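Local coordinates for putative arylalkylamine N-Acetyltransferase 7 (Aedes aegypti, PDB 4FD7), which probably transfers an acetyl group from acetyl-CoA to an amine, as a GNAT-fold relative of the insect arylalkylamine N-acetyltransferases, at residues Leu57-Lys62 against Asn221-Ile225. Residue numbers count along the deposited sequence, not the author numbering.
Sequences LMNQAK and NYPGI
Residues 57-62 form a short helix early in this GNAT-family chain, and 221-225 lies in the irregular loop between helix 210-216 and the last strand, 229-236. The backbones come closest at Ala61 and Tyr222, CA to CA 5.3 Å. Starting at the helix's first turn, Leu57 touches Ile225, CB to CD1 4.1 Å. Met58, with chi3 p, swings its end to the Tyr222 ring: CE is 3.5 Å from CZ, and SD lies obliquely 5.4 Å from the ring centroid, a Met-aromatic contact. The Tyr222 hydroxyl is hydrogen-bonded to Thr128 on helix 120-136. One turn on, Ala61 points its CB at the loop, 4.0 Å from both Tyr222 CB and Ile225 CD1, while its O lies 3.4 Å from Pro223 CD. A type II turn from Tyr222 to Ile225, closed by Ile225 N to Tyr222 O at 3.2 Å, folds the isoleucine back onto the helix; Gly224, at phi 100°, takes the turn position suited to glycine. Lys62 finally lays its chain along the ring, CG to Tyr222 CE1 3.7 Å, and NZ donates to Asn221 O at 2.7 Å. Because that acceptor is main-chain, the lysine's bond depends on the loop's course, not on the asparagine side chain; the remaining contact is largely apolar.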
loop_
_atom_site.group_PDB
_atom_site.type_symbol
_atom_site.label_atom_id
_atom_site.label_comp_id
_atom_site.label_asym_id
_atom_site.label_seq_id
_atom_site.Cartn_x
_atom_site.Cartn_y
_atom_site.Cartn_z
ATOM N N LEU A 57 6.148 -9.502 3.868
ATOM C CA LEU A 57 6.457 -10.901 3.529
ATOM C C LEU A 57 7.216 -11.161 2.224
ATOM O O LEU A 57 8.225 -11.874 2.246
ATOM C CB LEU A 57 5.204 -11.793 3.581
ATOM C CG LEU A 57 4.576 -12.038 4.949
ATOM C CD1 LEU A 57 3.662 -13.241 4.844
ATOM C CD2 LEU A 57 5.635 -12.246 6.016
ATOM N N MET A 58 6.732 -10.625 1.101
ATOM C CA MET A 58 7.397 -10.848 -0.190
ATOM C C MET A 58 8.829 -10.284 -0.208
ATOM O O MET A 58 9.773 -10.920 -0.707
ATOM C CB MET A 58 6.602 -10.218 -1.342
ATOM C CG MET A 58 5.192 -10.768 -1.531
ATOM S SD MET A 58 4.286 -9.888 -2.832
ATOM C CE MET A 58 4.989 -10.603 -4.326
ATOM N N ASN A 59 8.983 -9.076 0.329
ATOM C CA ASN A 59 10.294 -8.441 0.368
ATOM C C ASN A 59 11.270 -9.273 1.183
ATOM O O ASN A 59 12.392 -9.542 0.748
ATOM C CB ASN A 59 10.198 -7.025 0.956
ATOM C CG ASN A 59 9.345 -6.106 0.119
ATOM O OD1 ASN A 59 9.067 -6.380 -1.050
ATOM N ND2 ASN A 59 8.922 -4.994 0.715
ATOM N N GLN A 60 10.828 -9.685 2.360
ATOM C CA GLN A 60 11.656 -10.494 3.249
ATOM C C GLN A 60 12.032 -11.822 2.600
ATOM O O GLN A 60 13.166 -12.285 2.730
ATOM C CB GLN A 60 10.907 -10.733 4.566
ATOM C CG GLN A 60 11.730 -10.518 5.839
ATOM C CD GLN A 60 10.849 -10.419 7.079
ATOM O OE1 GLN A 60 9.855 -11.138 7.210
ATOM N NE2 GLN A 60 11.184 -9.496 7.973
ATOM N N ALA A 61 11.082 -12.443 1.908
ATOM C CA ALA A 61 11.354 -13.734 1.270
ATOM C C ALA A 61 12.352 -13.569 0.126
ATOM O O ALA A 61 13.103 -14.494 -0.187
ATOM C CB ALA A 61 10.071 -14.387 0.771
ATOM N N LYS A 62 12.364 -12.400 -0.504
ATOM C CA LYS A 62 13.322 -12.155 -1.585
ATOM C C LYS A 62 14.628 -11.517 -1.111
ATOM O O LYS A 62 15.563 -11.356 -1.911
ATOM C CB LYS A 62 12.702 -11.276 -2.686
ATOM C CG LYS A 62 11.562 -11.927 -3.449
ATOM C CD LYS A 62 11.973 -13.296 -3.946
ATOM C CE LYS A 62 11.881 -13.386 -5.441
ATOM N NZ LYS A 62 12.357 -14.736 -5.854
ATOM N N ASN A 221 8.841 -17.067 -7.085
ATOM C CA ASN A 221 9.234 -17.980 -6.014
ATOM C C ASN A 221 9.582 -17.197 -4.745
ATOM O O ASN A 221 10.391 -16.268 -4.793
ATOM C CB ASN A 221 10.452 -18.790 -6.473
ATOM C CG ASN A 221 10.655 -20.051 -5.669
ATOM O OD1 ASN A 221 10.034 -21.086 -5.949
ATOM N ND2 ASN A 221 11.536 -19.987 -4.673
ATOM N N TYR A 222 8.982 -17.577 -3.618
ATOM C CA TYR A 222 9.110 -16.829 -2.373
ATOM C C TYR A 222 9.439 -17.756 -1.226
ATOM O O TYR A 222 8.541 -18.225 -0.520
ATOM C CB TYR A 222 7.830 -16.032 -2.094
ATOM C CG TYR A 222 7.612 -14.998 -3.157
ATOM C CD1 TYR A 222 8.159 -13.733 -3.035
ATOM C CD2 TYR A 222 6.908 -15.300 -4.318
ATOM C CE1 TYR A 222 7.994 -12.781 -4.028
ATOM C CE2 TYR A 222 6.741 -14.355 -5.321
ATOM C CZ TYR A 222 7.284 -13.107 -5.170
ATOM O OH TYR A 222 7.116 -12.166 -6.159
ATOM N N PRO A 223 10.745 -18.013 -1.037
ATOM C CA PRO A 223 11.243 -18.960 -0.042
ATOM C C PRO A 223 10.681 -18.679 1.344
ATOM O O PRO A 223 10.896 -17.582 1.887
ATOM C CB PRO A 223 12.752 -18.709 -0.040
ATOM C CG PRO A 223 13.056 -18.086 -1.378
ATOM C CD PRO A 223 11.837 -17.260 -1.681
ATOM N N GLY A 224 9.949 -19.640 1.890
ATOM C CA GLY A 224 9.560 -19.591 3.285
ATOM C C GLY A 224 8.143 -19.113 3.539
ATOM O O GLY A 224 7.657 -19.192 4.675
ATOM N N ILE A 225 7.486 -18.606 2.499
ATOM C CA ILE A 225 6.100 -18.145 2.623
ATOM C C ILE A 225 5.215 -18.821 1.581
ATOM O O ILE A 225 4.175 -18.292 1.192
ATOM C CB ILE A 225 5.984 -16.602 2.498
ATOM C CG1 ILE A 225 6.400 -16.134 1.103
ATOM C CG2 ILE A 225 6.808 -15.918 3.583
ATOM C CD1 ILE A 225 6.034 -14.683 0.797
#